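Side-chain contacts in N-acylglucosamine 2-epimerase (Marinomonas mediterranea, PDB 5X32), which catalyses the reversible isomerisation of D-mannose to D-fructose and, less efficiently, acts on D-lyxose, but cannot use D-glucose: residues 147-152 against 196-201; 156-161 against 168-173; 357-360 against 366-369. All blocks are in the same frame, centred on the assembly; numbering follows the deposited sequence.

Contacts 1 and 2 form a connected pair, their centres about 14 Å apart, and contact 2 is nested in the chain loop that contact 1 closes. Strands 149-150 and 155-160 are neighbours in one antiparallel sheet, and a salt bridge from R171 NE to E150 OE1 (2.8 Å) also ties the two contacts. Contact 3 follows later in the chain, with its centre about 37 Å from that of contact 1, across the chain's centre, and about 30 Å from that of contact 2. Contact 2 is related to the active site: the Y170 side chain lies about 9 Å from that of H251, a proton donor/acceptor inferred by similarity. Contacts 1 and 3 lie away from the annotated sites.

Contact 1 (147-152 against 196-201); sequences HFWENK and LDRAKL
W149, on the short strand 149-150, faces R198 of helix 193-212 with their CA atoms 10.5 Å apart, so the backbones stay well separated and side chains alone bridge the gap. The two side chains come from opposite directions and meet flat: the guanidinium of R198 lies on one face of the indole, its plane 18° from that of the ring. R198 CZ sits 3.4 Å from the centroid of the W149 six-membered ring and only 12° off the ring normal, which meets the geometry of a cation-pi interaction. The R198 chain leaves with CG anti to N; the bend at chi2 (53°) brings CD over the same ring as an off-centre CH-pi contact, 4.2 Å from the centroid, and a second bend at chi3 turns the guanidinium onto it. L201, one helical turn further on, adds an apolar touch at the indole edge, where its CD2 is 3.9 Å from W149 CH2. The ring's rotation is held at the pyrrole side, since W149 NE1 donates to N151 OD1 at 3.1 Å, with the acceptor close to the ring plane. Beyond the stack, R198 NH2 forms a salt bridge with E145 of helix 133-147, which probably steadies the guanidinium on the ring. Partly exposed, the arrangement is a stacked arginine-tryptophan cation-pi pair that joins an outermost sheet strand to a helix of the (alpha/alpha)6 barrel.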
ATOM      1  N   HIS A 147      16.130  14.595  -6.754  1.00 66.18           N
ATOM      2  CA  HIS A 147      15.185  14.959  -7.801  1.00 65.89           C
ATOM      3  C   HIS A 147      13.756  15.242  -7.327  1.00 63.52           C
ATOM      4  O   HIS A 147      13.035  15.990  -7.982  1.00 68.04           O
ATOM      5  CB  HIS A 147      15.172  13.871  -8.880  1.00 69.51           C
ATOM      6  CG  HIS A 147      16.430  13.795  -9.693  1.00 70.20           C
ATOM      7  ND1 HIS A 147      17.334  12.760  -9.576  1.00 77.72           N
ATOM      8  CD2 HIS A 147      16.894  14.583 -10.693  1.00 69.68           C
ATOM      9  CE1 HIS A 147      18.326  12.940 -10.432  1.00 74.99           C
ATOM     10  NE2 HIS A 147      18.080  14.037 -11.123  1.00 74.41           N
ATOM     11  N   PHE A 148      13.329  14.648  -6.214  1.00 62.24           N
ATOM     12  CA  PHE A 148      11.920  14.751  -5.815  1.00 64.12           C
ATOM     13  C   PHE A 148      11.719  15.533  -4.529  1.00 67.81           C
ATOM     14  O   PHE A 148      10.665  16.139  -4.326  1.00 65.68           O
ATOM     15  CB  PHE A 148      11.284  13.366  -5.663  1.00 57.22           C
ATOM     16  CG  PHE A 148      11.136  12.640  -6.950  1.00 62.18           C
ATOM     17  CD1 PHE A 148       9.948  12.705  -7.661  1.00 60.84           C
ATOM     18  CD2 PHE A 148      12.201  11.911  -7.478  1.00 65.10           C
ATOM     19  CE1 PHE A 148       9.819  12.043  -8.878  1.00 67.00           C
ATOM     20  CE2 PHE A 148      12.084  11.253  -8.686  1.00 58.54           C
ATOM     21  CZ  PHE A 148      10.896  11.313  -9.389  1.00 60.49           C
ATOM     22  N   TRP A 149      12.720  15.505  -3.656  1.00 67.21           N
ATOM     23  CA  TRP A 149      12.576  16.127  -2.356  1.00 66.30           C
ATOM     24  C   TRP A 149      12.387  17.627  -2.497  1.00 62.23           C
ATOM     25  O   TRP A 149      13.130  18.293  -3.195  1.00 64.76           O
ATOM     26  CB  TRP A 149      13.780  15.825  -1.471  1.00 67.08           C
ATOM     27  CG  TRP A 149      13.659  16.457  -0.129  1.00 70.16           C
ATOM     28  CD1 TRP A 149      14.546  17.306   0.449  1.00 73.96           C
ATOM     29  CD2 TRP A 149      12.577  16.311   0.803  1.00 72.93           C
ATOM     30  NE1 TRP A 149      14.097  17.697   1.684  1.00 72.39           N
ATOM     31  CE2 TRP A 149      12.889  17.099   1.929  1.00 73.80           C
ATOM     32  CE3 TRP A 149      11.379  15.584   0.801  1.00 68.99           C
ATOM     33  CZ2 TRP A 149      12.049  17.186   3.044  1.00 68.44           C
ATOM     34  CZ3 TRP A 149      10.544  15.677   1.912  1.00 70.57           C
ATOM     35  CH2 TRP A 149      10.891  16.467   3.019  1.00 68.94           C
ATOM     36  N   GLU A 150      11.356  18.150  -1.858  1.00 59.30           N
ATOM     37  CA  GLU A 150      11.072  19.567  -1.955  1.00 65.91           C
ATOM     38  C   GLU A 150      11.161  20.179  -0.560  1.00 68.57           C
ATOM     39  O   GLU A 150      10.146  20.383   0.115  1.00 65.02           O
ATOM     40  CB  GLU A 150       9.703  19.800  -2.575  1.00 64.03           C
ATOM     41  CG  GLU A 150       9.718  19.848  -4.074  1.00 61.48           C
ATOM     42  CD  GLU A 150       8.390  20.316  -4.647  1.00 72.49           C
ATOM     43  OE1 GLU A 150       7.341  19.706  -4.330  1.00 68.65           O
ATOM     44  OE2 GLU A 150       8.397  21.276  -5.446  1.00 79.71           O
ATOM     45  N   ASN A 151      12.392  20.462  -0.146  1.00 75.12           N
ATOM     46  CA  ASN A 151      12.696  20.869   1.218  1.00 71.78           C
ATOM     47  C   ASN A 151      11.866  22.019   1.777  1.00 67.50           C
ATOM     48  O   ASN A 151      11.597  22.049   2.977  1.00 68.03           O
ATOM     49  CB  ASN A 151      14.174  21.222   1.330  1.00 73.99           C
ATOM     50  CG  ASN A 151      14.658  21.204   2.769  1.00 77.45           C
ATOM     51  OD1 ASN A 151      15.155  20.188   3.265  1.00 74.77           O
ATOM     52  ND2 ASN A 151      14.512  22.338   3.452  1.00 75.40           N
ATOM     53  N   LYS A 152      11.428  22.942   0.930  1.00 61.43           N
ATOM     54  CA  LYS A 152      10.736  24.111   1.450  1.00 64.23           C
ATOM     55  C   LYS A 152       9.284  23.788   1.833  1.00 71.14           C
ATOM     56  O   LYS A 152       8.632  24.550   2.566  1.00 64.02           O
ATOM     57  CB  LYS A 152      10.782  25.244   0.412  1.00 68.76           C
ATOM     58  CG  LYS A 152       9.492  26.051   0.258  1.00 70.61           C
ATOM     59  CD  LYS A 152       9.465  26.909  -0.999  1.00 80.91           C
ATOM     60  CE  LYS A 152       8.185  27.741  -1.082  1.00 80.68           C
ATOM     61  NZ  LYS A 152       7.785  27.912  -2.507  1.00 91.07           N
ATOM     62  N   LEU A 196      13.589   7.185   9.513  1.00 70.26           N
ATOM     63  CA  LEU A 196      12.496   7.383  10.453  1.00 64.18           C
ATOM     64  C   LEU A 196      12.203   8.867  10.581  1.00 66.00           C
ATOM     65  O   LEU A 196      11.035   9.262  10.679  1.00 68.54           O
ATOM     66  CB  LEU A 196      12.813   6.757  11.812  1.00 62.01           C
ATOM     67  CG  LEU A 196      11.749   6.930  12.896  1.00 71.68           C
ATOM     68  CD1 LEU A 196      10.392   6.466  12.407  1.00 73.21           C
ATOM     69  CD2 LEU A 196      12.139   6.146  14.140  1.00 74.49           C
ATOM     70  N   ASP A 197      13.244   9.699  10.551  1.00 61.63           N
ATOM     71  CA  ASP A 197      13.013  11.136  10.684  1.00 65.68           C
ATOM     72  C   ASP A 197      12.265  11.687   9.465  1.00 66.47           C
ATOM     73  O   ASP A 197      11.350  12.529   9.589  1.00 64.63           O
ATOM     74  CB  ASP A 197      14.334  11.874  10.883  1.00 69.08           C
ATOM     75  CG  ASP A 197      14.939  11.622  12.259  1.00 82.74           C
ATOM     76  OD1 ASP A 197      14.202  11.162  13.163  1.00 81.16           O
ATOM     77  OD2 ASP A 197      16.163  11.846  12.427  1.00 87.24           O
ATOM     78  N   ARG A 198      12.592  11.166   8.290  1.00 65.66           N
ATOM     79  CA  ARG A 198      11.884  11.614   7.094  1.00 68.97           C
ATOM     80  C   ARG A 198      10.415  11.112   7.126  1.00 68.41           C
ATOM     81  O   ARG A 198       9.479  11.848   6.774  1.00 60.65           O
ATOM     82  CB  ARG A 198      12.621  11.146   5.834  1.00 60.60           C
ATOM     83  CG  ARG A 198      11.980  11.572   4.538  1.00 64.19           C
ATOM     84  CD  ARG A 198      11.728  13.060   4.473  1.00 68.01           C
ATOM     85  NE  ARG A 198      12.938  13.859   4.657  1.00 71.33           N
ATOM     86  CZ  ARG A 198      13.730  14.246   3.659  1.00 75.56           C
ATOM     87  NH1 ARG A 198      13.460  13.893   2.410  1.00 73.26           N
ATOM     88  NH2 ARG A 198      14.808  14.968   3.904  1.00 74.99           N
ATOM     89  N   ALA A 199      10.214   9.872   7.570  1.00 65.34           N
ATOM     90  CA  ALA A 199       8.868   9.332   7.665  1.00 60.72           C
ATOM     91  C   ALA A 199       8.039  10.206   8.576  1.00 62.21           C
ATOM     92  O   ALA A 199       6.918  10.580   8.225  1.00 60.26           O
ATOM     93  CB  ALA A 199       8.881   7.901   8.179  1.00 60.22           C
ATOM     94  N   LYS A 200       8.595  10.587   9.722  1.00 62.90           N
ATOM     95  CA  LYS A 200       7.810  11.404  10.645  1.00 60.62           C
ATOM     96  C   LYS A 200       7.529  12.806  10.116  1.00 57.46           C
ATOM     97  O   LYS A 200       6.457  13.379  10.389  1.00 57.33           O
ATOM     98  CB  LYS A 200       8.492  11.462  12.004  1.00 54.99           C
ATOM     99  CG  LYS A 200       8.828  10.087  12.543  1.00 63.63           C
ATOM    100  CD  LYS A 200       9.429  10.169  13.925  1.00 70.41           C
ATOM    101  CE  LYS A 200       8.732  11.246  14.725  1.00 61.15           C
ATOM    102  NZ  LYS A 200       8.863  11.037  16.183  1.00 67.48           N
ATOM    103  N   LEU A 201       8.466  13.344   9.341  1.00 58.78           N
ATOM    104  CA  LEU A 201       8.264  14.659   8.729  1.00 59.48           C
ATOM    105  C   LEU A 201       7.132  14.628   7.692  1.00 61.04           C
ATOM    106  O   LEU A 201       6.300  15.542   7.628  1.00 55.85           O
ATOM    107  CB  LEU A 201       9.557  15.154   8.083  1.00 61.19           C
ATOM    108  CG  LEU A 201       9.509  16.518   7.386  1.00 63.69           C
ATOM    109  CD1 LEU A 201       8.902  17.586   8.264  1.00 50.92           C
ATOM    110  CD2 LEU A 201      10.887  16.940   6.881  1.00 61.75           C
TER

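Contact 2 (156-161 against 168-173); sequences YLDEIS and SPYRGQ
L157 and R171 make the buried, close-packed end of this contact, their CA atoms 5.4 Å apart. The guanidinium of R171 is covered on one face by L157 CB, which is 3.4 Å from R171 NE. That position follows from the bend at chi2 (-66°), which turns the arginine back along its own segment. R171 NH1 donates to two backbone oxygens, S168 O at 2.9 Å and Y170 O at 2.7 Å. Both bonds are bent, and Y170 O is approached from above its carbonyl plane; together with the E150 salt bridge at NE they probably hold the group. An alanine in place of R171 would probably leave E150 without its charged mate, open a gap under L157 CB and deprive the carbonyls of S168 and Y170 of their shared donor.

The D158-Y170 and E159-S168 pairs, though they carry more of the interface, are partly exposed. D158 OD2 meets Y170 CD2 obliquely at 3.2 Å, the carboxylate and ring planes 65° apart, while D158 CB lies at the ring edge. E159 CG rests 3.4 Å from S168 CB, beside the one backbone bond between the segments, S168 N to E159 O, at 3.0 Å and 164°. The contact joins strand 155-160 of the five-stranded antiparallel sheet to the 171-172/222-223 strand pair of the (alpha/alpha)6 barrel, with the Y170 side chain about 9 Å from that of H251, an active-site residue by similarity. Y170 OH bonds to H222, E159 touches strand 104-111, the R171 backbone is hydrogen-bonded to Y223, and Y156 packs against helices 133-147 and 193-212.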
ATOM      1  N   TYR A 156       7.474  15.431  -1.084  1.00 66.08           N
ATOM      2  CA  TYR A 156       8.012  15.012  -2.373  1.00 58.73           C
ATOM      3  C   TYR A 156       7.014  15.357  -3.469  1.00 58.26           C
ATOM      4  O   TYR A 156       5.802  15.171  -3.307  1.00 55.52           O
ATOM      5  CB  TYR A 156       8.284  13.517  -2.397  1.00 58.20           C
ATOM      6  CG  TYR A 156       9.397  13.031  -1.511  1.00 60.93           C
ATOM      7  CD1 TYR A 156      10.707  12.997  -1.968  1.00 61.21           C
ATOM      8  CD2 TYR A 156       9.137  12.576  -0.224  1.00 60.77           C
ATOM      9  CE1 TYR A 156      11.728  12.526  -1.168  1.00 61.06           C
ATOM     10  CE2 TYR A 156      10.151  12.106   0.585  1.00 61.45           C
ATOM     11  CZ  TYR A 156      11.445  12.083   0.107  1.00 63.77           C
ATOM     12  OH  TYR A 156      12.456  11.616   0.912  1.00 64.77           O
ATOM     13  N   LEU A 157       7.515  15.869  -4.583  1.00 56.50           N
ATOM     14  CA  LEU A 157       6.663  16.056  -5.745  1.00 64.02           C
ATOM     15  C   LEU A 157       6.344  14.699  -6.423  1.00 65.54           C
ATOM     16  O   LEU A 157       6.845  13.643  -6.016  1.00 51.44           O
ATOM     17  CB  LEU A 157       7.306  17.047  -6.707  1.00 65.41           C
ATOM     18  CG  LEU A 157       8.663  16.719  -7.304  1.00 61.26           C
ATOM     19  CD1 LEU A 157       8.486  15.998  -8.627  1.00 65.11           C
ATOM     20  CD2 LEU A 157       9.392  18.004  -7.485  1.00 60.91           C
ATOM     21  N   ASP A 158       5.501  14.716  -7.445  1.00 61.13           N
ATOM     22  CA  ASP A 158       4.954  13.456  -7.882  1.00 67.55           C
ATOM     23  C   ASP A 158       5.748  12.806  -9.003  1.00 72.71           C
ATOM     24  O   ASP A 158       6.186  11.660  -8.865  1.00 71.24           O
ATOM     25  CB  ASP A 158       3.497  13.641  -8.306  1.00 73.08           C
ATOM     26  CG  ASP A 158       2.852  12.338  -8.746  1.00 86.55           C
ATOM     27  OD1 ASP A 158       3.241  11.268  -8.216  1.00 92.33           O
ATOM     28  OD2 ASP A 158       1.947  12.378  -9.610  1.00 91.31           O
ATOM     29  N   GLU A 159       5.937  13.517 -10.107  1.00 70.56           N
ATOM     30  CA  GLU A 159       6.603  12.898 -11.238  1.00 72.80           C
ATOM     31  C   GLU A 159       7.479  13.851 -12.045  1.00 73.67           C
ATOM     32  O   GLU A 159       7.170  15.037 -12.204  1.00 71.83           O
ATOM     33  CB  GLU A 159       5.579  12.210 -12.142  1.00 75.01           C
ATOM     34  CG  GLU A 159       4.613  13.130 -12.824  1.00 78.67           C
ATOM     35  CD  GLU A 159       4.023  12.502 -14.066  1.00 82.77           C
ATOM     36  OE1 GLU A 159       4.645  12.613 -15.151  1.00 75.74           O
ATOM     37  OE2 GLU A 159       2.949  11.878 -13.949  1.00 90.19           O
ATOM     38  N   ILE A 160       8.590  13.299 -12.521  1.00 66.32           N
ATOM     39  CA  ILE A 160       9.463  13.932 -13.503  1.00 69.49           C
ATOM     40  C   ILE A 160       9.556  13.064 -14.771  1.00 72.24           C
ATOM     41  O   ILE A 160       9.491  11.834 -14.694  1.00 72.13           O
ATOM     42  CB  ILE A 160      10.877  14.129 -12.911  1.00 69.75           C
ATOM     43  CG1 ILE A 160      10.785  14.737 -11.508  1.00 73.28           C
ATOM     44  CG2 ILE A 160      11.751  14.958 -13.832  1.00 68.69           C
ATOM     45  CD1 ILE A 160      11.953  14.386 -10.611  1.00 71.27           C
ATOM     46  N   SER A 161       9.763  13.682 -15.930  1.00 69.60           N
ATOM     47  CA  SER A 161       9.821  12.922 -17.176  1.00 73.86           C
ATOM     48  C   SER A 161      11.067  12.033 -17.202  1.00 72.32           C
ATOM     49  O   SER A 161      11.904  12.110 -16.306  1.00 70.35           O
ATOM     50  CB  SER A 161       9.809  13.864 -18.374  1.00 70.02           C
ATOM     51  OG  SER A 161      10.940  14.711 -18.336  1.00 80.07           O
ATOM     52  N   SER A 168       6.471  17.727 -13.386  1.00 74.77           N
ATOM     53  CA  SER A 168       5.031  17.879 -13.397  1.00 74.57           C
ATOM     54  C   SER A 168       4.606  18.915 -12.366  1.00 70.74           C
ATOM     55  O   SER A 168       5.148  18.945 -11.261  1.00 65.53           O
ATOM     56  CB  SER A 168       4.350  16.543 -13.118  1.00 68.37           C
ATOM     57  OG  SER A 168       2.992  16.587 -13.508  1.00 71.93           O
ATOM     58  N   PRO A 169       3.642  19.773 -12.735  1.00 68.80           N
ATOM     59  CA  PRO A 169       3.082  20.752 -11.799  1.00 72.51           C
ATOM     60  C   PRO A 169       2.306  20.047 -10.695  1.00 73.55           C
ATOM     61  O   PRO A 169       1.974  20.670  -9.687  1.00 73.40           O
ATOM     62  CB  PRO A 169       2.125  21.591 -12.663  1.00 73.91           C
ATOM     63  CG  PRO A 169       2.319  21.132 -14.083  1.00 69.44           C
ATOM     64  CD  PRO A 169       2.991  19.808 -14.057  1.00 66.89           C
ATOM     65  N   TYR A 170       2.006  18.764 -10.890  1.00 65.39           N
ATOM     66  CA  TYR A 170       1.139  18.062  -9.953  1.00 65.17           C
ATOM     67  C   TYR A 170       1.847  17.780  -8.630  1.00 64.82           C
ATOM     68  O   TYR A 170       3.025  17.405  -8.601  1.00 65.84           O
ATOM     69  CB  TYR A 170       0.626  16.744 -10.553  1.00 65.11           C
ATOM     70  CG  TYR A 170      -0.325  16.003  -9.637  1.00 60.66           C
ATOM     71  CD1 TYR A 170      -1.652  16.401  -9.531  1.00 61.91           C
ATOM     72  CD2 TYR A 170       0.108  14.928  -8.844  1.00 55.36           C
ATOM     73  CE1 TYR A 170      -2.543  15.748  -8.680  1.00 59.56           C
ATOM     74  CE2 TYR A 170      -0.775  14.263  -7.985  1.00 54.94           C
ATOM     75  CZ  TYR A 170      -2.101  14.687  -7.911  1.00 61.65           C
ATOM     76  OH  TYR A 170      -3.005  14.072  -7.073  1.00 61.68           O
ATOM     77  N   ARG A 171       1.114  17.986  -7.539  1.00 63.93           N
ATOM     78  CA  ARG A 171       1.527  17.510  -6.227  1.00 61.46           C
ATOM     79  C   ARG A 171       0.409  16.639  -5.679  1.00 60.41           C
ATOM     80  O   ARG A 171      -0.776  16.930  -5.878  1.00 55.55           O
ATOM     81  CB  ARG A 171       1.830  18.661  -5.273  1.00 60.68           C
ATOM     82  CG  ARG A 171       2.913  19.590  -5.759  1.00 62.23           C
ATOM     83  CD  ARG A 171       4.240  18.872  -5.813  1.00 66.03           C
ATOM     84  NE  ARG A 171       5.317  19.731  -6.287  1.00 69.70           N
ATOM     85  CZ  ARG A 171       5.523  20.020  -7.570  1.00 68.24           C
ATOM     86  NH1 ARG A 171       4.682  19.573  -8.497  1.00 63.92           N
ATOM     87  NH2 ARG A 171       6.541  20.791  -7.926  1.00 63.54           N
ATOM     88  N   GLY A 172       0.780  15.543  -5.034  1.00 55.47           N
ATOM     89  CA  GLY A 172      -0.210  14.617  -4.537  1.00 50.46           C
ATOM     90  C   GLY A 172       0.182  14.045  -3.204  1.00 52.53           C
ATOM     91  O   GLY A 172       1.361  13.871  -2.918  1.00 51.45           O
ATOM     92  N   GLN A 173      -0.821  13.729  -2.400  1.00 54.87           N
ATOM     93  CA  GLN A 173      -0.615  13.136  -1.094  1.00 56.54           C
ATOM     94  C   GLN A 173      -0.085  11.699  -1.184  1.00 52.46           C
ATOM     95  O   GLN A 173       0.691  11.249  -0.340  1.00 51.88           O
ATOM     96  CB  GLN A 173      -1.932  13.153  -0.321  1.00 60.80           C
ATOM     97  CG  GLN A 173      -1.900  12.265   0.884  1.00 58.95           C
ATOM     98  CD  GLN A 173      -2.493  10.913   0.624  1.00 55.78           C
ATOM     99  OE1 GLN A 173      -3.307  10.730  -0.279  1.00 62.43           O
ATOM    100  NE2 GLN A 173      -2.072   9.945   1.402  1.00 56.57           N
TER

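Contact 3 (357-360 against 366-369); sequences YRIL and QYDN
Y357 and Q366 meet where the chain doubles back after strand 359-360, an outermost strand of the small three-stranded antiparallel sheet carried by the (alpha/alpha)6 barrel. Their side chains cross at about a right angle, yet the flat groups end up stacked: the Q366 amide lies over one face of the Y357 ring with the two planes 26° apart. The oxygen and nitrogen of the amide cover different parts of the ring, OE1 standing 3.3 Å from Y357 CZ and NE2 3.4 Å from Y357 CD1. This is an amide-pi stack in which OE1 lies toward the rim near CZ, the hydroxyl-bearing carbon. The glutamine reaches it because its chain runs extended beyond CG (chi2 178°). A hydrogen bond from Q366 NE2 to D40 occupies the amide nitrogen and probably limits the amide's turning over the ring.

The stem of the same glutamine serves a second partner. L360 crosses it obliquely and brings CD2 to 3.5 Å from Q366 CG, so Q366 has leucine along its aliphatic part and tyrosine at its amide.

Y367 reaches the strand from the next position. I359, with CG1 anti to the backbone N (chi1 178°), crosses the Y367 ring obliquely and touches its CD2-CE2 side, and the same side of the ring also approaches the L360 backbone, with CE2 3.9 Å from L360 C. The tyrosine hydroxyl is hydrogen-bonded to D308 of the adjacent strand 304-310, which ties this exposed side chain to the sheet at its far end as well. I359 CD1 and CG1 both rest on this side of the ring, CD1 lying 3.9 Å from Y367 CE2.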
ATOM      1  N   TYR A 357     -11.068 -10.406  -4.270  1.00 46.41           N
ATOM      2  CA  TYR A 357     -11.630  -9.732  -5.423  1.00 48.14           C
ATOM      3  C   TYR A 357     -11.180  -8.287  -5.347  1.00 50.11           C
ATOM      4  O   TYR A 357     -10.968  -7.750  -4.255  1.00 50.01           O
ATOM      5  CB  TYR A 357     -13.154  -9.820  -5.435  1.00 52.41           C
ATOM      6  CG  TYR A 357     -13.691 -11.224  -5.574  1.00 57.24           C
ATOM      7  CD1 TYR A 357     -13.112 -12.147  -6.452  1.00 56.12           C
ATOM      8  CD2 TYR A 357     -14.753 -11.643  -4.787  1.00 57.28           C
ATOM      9  CE1 TYR A 357     -13.611 -13.437  -6.561  1.00 56.73           C
ATOM     10  CE2 TYR A 357     -15.249 -12.910  -4.891  1.00 61.04           C
ATOM     11  CZ  TYR A 357     -14.680 -13.805  -5.768  1.00 60.84           C
ATOM     12  OH  TYR A 357     -15.218 -15.054  -5.809  1.00 67.52           O
ATOM     13  N   ARG A 358     -11.021  -7.646  -6.493  1.00 50.32           N
ATOM     14  CA  ARG A 358     -10.497  -6.293  -6.482  1.00 48.16           C
ATOM     15  C   ARG A 358     -11.593  -5.274  -6.174  1.00 49.18           C
ATOM     16  O   ARG A 358     -11.389  -4.330  -5.405  1.00 49.57           O
ATOM     17  CB  ARG A 358      -9.848  -5.969  -7.827  1.00 47.89           C
ATOM     18  CG  ARG A 358      -9.216  -4.613  -7.880  1.00 40.99           C
ATOM     19  CD  ARG A 358      -8.739  -4.281  -9.266  1.00 45.53           C
ATOM     20  NE  ARG A 358      -8.741  -2.836  -9.421  1.00 61.31           N
ATOM     21  CZ  ARG A 358      -9.702  -2.136 -10.026  1.00 60.86           C
ATOM     22  NH1 ARG A 358     -10.732  -2.748 -10.588  1.00 57.35           N
ATOM     23  NH2 ARG A 358      -9.615  -0.812 -10.084  1.00 63.05           N
ATOM     24  N   ILE A 359     -12.767  -5.479  -6.751  1.00 43.38           N
ATOM     25  CA  ILE A 359     -13.778  -4.446  -6.693  1.00 52.22           C
ATOM     26  C   ILE A 359     -15.194  -4.952  -6.923  1.00 52.61           C
ATOM     27  O   ILE A 359     -15.451  -5.693  -7.860  1.00 57.96           O
ATOM     28  CB  ILE A 359     -13.448  -3.356  -7.722  1.00 54.76           C
ATOM     29  CG1 ILE A 359     -14.522  -2.266  -7.737  1.00 49.00           C
ATOM     30  CG2 ILE A 359     -13.251  -3.979  -9.088  1.00 47.34           C
ATOM     31  CD1 ILE A 359     -14.325  -1.232  -8.825  1.00 45.94           C
ATOM     32  N   LEU A 360     -16.111  -4.528  -6.055  1.00 60.83           N
ATOM     33  CA  LEU A 360     -17.550  -4.767  -6.228  1.00 55.35           C
ATOM     34  C   LEU A 360     -18.287  -3.465  -6.437  1.00 56.10           C
ATOM     35  O   LEU A 360     -17.754  -2.389  -6.131  1.00 61.74           O
ATOM     36  CB  LEU A 360     -18.128  -5.492  -5.021  1.00 48.47           C
ATOM     37  CG  LEU A 360     -17.275  -6.659  -4.552  1.00 49.60           C
ATOM     38  CD1 LEU A 360     -17.765  -7.211  -3.248  1.00 48.06           C
ATOM     39  CD2 LEU A 360     -17.337  -7.720  -5.623  1.00 57.97           C
ATOM     40  N   GLN A 366     -19.508  -8.347  -8.469  1.00 60.35           N
ATOM     41  CA  GLN A 366     -18.251  -8.143  -9.193  1.00 55.86           C
ATOM     42  C   GLN A 366     -18.534  -7.468 -10.520  1.00 54.19           C
ATOM     43  O   GLN A 366     -19.615  -7.593 -11.070  1.00 56.52           O
ATOM     44  CB  GLN A 366     -17.507  -9.460  -9.425  1.00 45.23           C
ATOM     45  CG  GLN A 366     -17.057 -10.127  -8.149  1.00 54.35           C
ATOM     46  CD  GLN A 366     -16.374 -11.454  -8.382  1.00 65.38           C
ATOM     47  OE1 GLN A 366     -16.855 -12.506  -7.950  1.00 68.79           O
ATOM     48  NE2 GLN A 366     -15.221 -11.411  -9.044  1.00 68.68           N
ATOM     49  N   TYR A 367     -17.575  -6.707 -11.012  1.00 57.53           N
ATOM     50  CA  TYR A 367     -17.734  -6.071 -12.310  1.00 59.98           C
ATOM     51  C   TYR A 367     -17.299  -7.019 -13.423  1.00 59.73           C
ATOM     52  O   TYR A 367     -17.865  -7.008 -14.521  1.00 54.02           O
ATOM     53  CB  TYR A 367     -16.928  -4.779 -12.373  1.00 60.21           C
ATOM     54  CG  TYR A 367     -17.638  -3.582 -11.809  1.00 62.10           C
ATOM     55  CD1 TYR A 367     -18.624  -2.934 -12.535  1.00 61.94           C
ATOM     56  CD2 TYR A 367     -17.315  -3.092 -10.549  1.00 63.56           C
ATOM     57  CE1 TYR A 367     -19.275  -1.827 -12.023  1.00 69.69           C
ATOM     58  CE2 TYR A 367     -17.954  -1.988 -10.028  1.00 65.78           C
ATOM     59  CZ  TYR A 367     -18.929  -1.358 -10.768  1.00 67.12           C
ATOM     60  OH  TYR A 367     -19.562  -0.262 -10.250  1.00 60.68           O
ATOM     61  N   ASP A 368     -16.270  -7.809 -13.123  1.00 52.22           N
ATOM     62  CA  ASP A 368     -15.749  -8.808 -14.036  1.00 59.26           C
ATOM     63  C   ASP A 368     -14.887  -9.841 -13.300  1.00 63.77           C
ATOM     64  O   ASP A 368     -14.893  -9.909 -12.064  1.00 56.89           O
ATOM     65  CB  ASP A 368     -14.960  -8.147 -15.173  1.00 56.04           C
ATOM     66  CG  ASP A 368     -13.746  -7.372 -14.684  1.00 66.59           C
ATOM     67  OD1 ASP A 368     -13.181  -7.707 -13.617  1.00 70.02           O
ATOM     68  OD2 ASP A 368     -13.337  -6.423 -15.390  1.00 67.96           O
ATOM     69  N   ASN A 369     -14.121 -10.623 -14.060  1.00 60.82           N
ATOM     70  CA  ASN A 369     -13.342 -11.696 -13.455  1.00 59.33           C
ATOM     71  C   ASN A 369     -11.834 -11.426 -13.446  1.00 62.43           C
ATOM     72  O   ASN A 369     -11.012 -12.357 -13.464  1.00 64.91           O
ATOM     73  CB  ASN A 369     -13.648 -13.018 -14.161  1.00 64.00           C
ATOM     74  CG  ASN A 369     -13.225 -13.017 -15.618  1.00 70.57           C
ATOM     75  OD1 ASN A 369     -13.160 -11.964 -16.262  1.00 72.64           O
ATOM     76  ND2 ASN A 369     -12.930 -14.203 -16.149  1.00 68.63           N
TER